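Local coordinates for mitotic checkpoint control protein kinase BUB1 (Drosophila melanogaster, PDB 6JKK) that probably acts as an ATP-binding protein kinase of the mitotic checkpoint at kinetochores, the chain being its kinase domain, at residues G141-V146 against M256-F261. Numbering follows the deposited sequence.
Sequences GVCNKV and MHVLLF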
loop_
_atom_site.group_PDB
_atom_site.type_symbol
_atom_site.label_atom_id
_atom_site.label_comp_id
_atom_site.label_asym_id
_atom_site.label_seq_id
_atom_site.Cartn_x
_atom_site.Cartn_y
_atom_site.Cartn_z
ATOM N N GLY A 141 -5.450 -8.862 7.771
ATOM C CA GLY A 141 -6.309 -10.028 7.873
ATOM C C GLY A 141 -5.520 -11.325 7.909
ATOM O O GLY A 141 -5.846 -12.239 8.665
ATOM N N VAL A 142 -4.479 -11.395 7.082
ATOM C CA VAL A 142 -3.582 -12.549 7.050
ATOM C C VAL A 142 -2.811 -12.684 8.359
ATOM O O VAL A 142 -2.744 -13.765 8.948
ATOM C CB VAL A 142 -2.583 -12.430 5.876
ATOM C CG1 VAL A 142 -1.498 -13.496 5.980
ATOM C CG2 VAL A 142 -3.312 -12.542 4.549
ATOM N N CYS A 143 -2.224 -11.580 8.809
ATOM C CA CYS A 143 -1.458 -11.559 10.059
ATOM C C CYS A 143 -2.292 -12.038 11.247
ATOM O O CYS A 143 -1.828 -12.796 12.115
ATOM C CB CYS A 143 -0.998 -10.126 10.315
ATOM S SG CYS A 143 0.482 -9.938 11.305
ATOM N N ASN A 144 -3.537 -11.593 11.289
ATOM C CA ASN A 144 -4.413 -11.930 12.394
ATOM C C ASN A 144 -4.903 -13.363 12.288
ATOM O O ASN A 144 -5.035 -14.055 13.293
ATOM C CB ASN A 144 -5.583 -10.934 12.462
ATOM C CG ASN A 144 -5.149 -9.573 12.983
ATOM O OD1 ASN A 144 -4.265 -9.480 13.833
ATOM N ND2 ASN A 144 -5.759 -8.514 12.470
ATOM N N LYS A 145 -5.158 -13.819 11.066
ATOM C CA LYS A 145 -5.590 -15.199 10.881
ATOM C C LYS A 145 -4.483 -16.166 11.298
ATOM O O LYS A 145 -4.747 -17.176 11.956
ATOM C CB LYS A 145 -6.019 -15.454 9.434
ATOM C CG LYS A 145 -6.364 -16.909 9.143
ATOM C CD LYS A 145 -6.962 -17.063 7.752
ATOM C CE LYS A 145 -7.394 -18.502 7.486
ATOM N NZ LYS A 145 -7.986 -18.669 6.122
ATOM N N VAL A 146 -3.244 -15.841 10.934
ATOM C CA VAL A 146 -2.087 -16.678 11.295
ATOM C C VAL A 146 -1.920 -16.764 12.817
ATOM O O VAL A 146 -1.657 -17.838 13.375
ATOM C CB VAL A 146 -0.795 -16.136 10.651
ATOM C CG1 VAL A 146 0.446 -16.731 11.329
ATOM C CG2 VAL A 146 -0.783 -16.431 9.158
ATOM N N MET A 256 6.329 -3.852 8.662
ATOM C CA MET A 256 7.251 -4.905 9.083
ATOM C C MET A 256 7.100 -5.153 10.579
ATOM O O MET A 256 7.141 -6.295 11.031
ATOM C CB MET A 256 8.702 -4.529 8.766
ATOM C CG MET A 256 9.003 -4.305 7.292
ATOM S SD MET A 256 10.744 -3.864 7.127
ATOM C CE MET A 256 10.834 -3.571 5.352
ATOM N N HIS A 257 6.907 -4.078 11.340
ATOM C CA HIS A 257 6.757 -4.166 12.794
ATOM C C HIS A 257 5.507 -4.947 13.207
ATOM O O HIS A 257 5.547 -5.752 14.145
ATOM C CB HIS A 257 6.727 -2.755 13.400
ATOM C CG HIS A 257 6.801 -2.729 14.894
ATOM N ND1 HIS A 257 5.713 -2.993 15.699
ATOM C CD2 HIS A 257 7.828 -2.450 15.732
ATOM C CE1 HIS A 257 6.070 -2.891 16.968
ATOM N NE2 HIS A 257 7.349 -2.563 17.016
ATOM N N VAL A 258 4.395 -4.699 12.520
ATOM C CA VAL A 258 3.145 -5.401 12.826
ATOM C C VAL A 258 3.277 -6.892 12.521
ATOM O O VAL A 258 2.788 -7.737 13.278
ATOM C CB VAL A 258 1.948 -4.799 12.049
ATOM C CG1 VAL A 258 0.678 -5.583 12.324
ATOM C CG2 VAL A 258 1.742 -3.360 12.449
ATOM N N LEU A 259 3.949 -7.211 11.414
ATOM C CA LEU A 259 4.131 -8.595 10.998
ATOM C C LEU A 259 5.015 -9.344 11.990
ATOM O O LEU A 259 4.695 -10.459 12.405
ATOM C CB LEU A 259 4.751 -8.653 9.595
ATOM C CG LEU A 259 3.950 -8.020 8.454
ATOM C CD1 LEU A 259 4.671 -8.185 7.124
ATOM C CD2 LEU A 259 2.578 -8.639 8.379
ATOM N N LEU A 260 6.131 -8.723 12.364
ATOM C CA LEU A 260 7.097 -9.341 13.277
ATOM C C LEU A 260 6.561 -9.529 14.697
ATOM O O LEU A 260 6.809 -10.562 15.337
ATOM C CB LEU A 260 8.374 -8.496 13.342
ATOM C CG LEU A 260 9.494 -8.700 12.325
ATOM C CD1 LEU A 260 10.628 -7.722 12.571
ATOM C CD2 LEU A 260 10.013 -10.129 12.382
ATOM N N PHE A 261 5.840 -8.527 15.193
ATOM C CA PHE A 261 5.548 -8.450 16.617
ATOM C C PHE A 261 4.066 -8.574 16.974
ATOM O O PHE A 261 3.720 -8.765 18.141
ATOM C CB PHE A 261 6.152 -7.165 17.211
ATOM C CG PHE A 261 7.648 -7.065 17.044
ATOM C CD1 PHE A 261 8.485 -8.052 17.559
ATOM C CD2 PHE A 261 8.215 -5.982 16.385
ATOM C CE1 PHE A 261 9.863 -7.967 17.409
ATOM C CE2 PHE A 261 9.590 -5.885 16.229
ATOM C CZ PHE A 261 10.417 -6.879 16.739
#
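Between residues 141-146 and 256-261, on helices 139-150 and 246-261, the nearest CA atoms are those of Cys143 and Leu259, 6.4 Å apart. Both helices belong to the helical C-terminal lobe of the protein kinase fold; in standard kinase naming they correspond to αD and αF. The contact is buried but small, and a single side chain, Cys143, bridges the gap. Its CB bond heads toward 256-261, and with SG anti to the backbone N (chi1 -154°) the sulfur is carried on to the surface formed by Val258 and Leu259. There it meets a methyl: Leu259 CD2 lies 3.8 Å from Cys143 SG. The leucine leaves its helix at a slant to the interface, but with CD1 anti to CA (chi2 -179°) the other branch, CD2, is left reaching toward the sulfur. Val258 adds a looser apolar touch through CG1, 4.5 Å from Cys143 SG. Beyond this pair, Leu259 also packs on Val159 and Met166 of helix 156-175, while Val142 and Val146, on another side of helix 139-150, rest on Phe335 of helix 325-339. No hydrogen bond links the two segments; the nearest polar approach is that of Cys143 SG to the backbone, 3.7 Å from Val258 O.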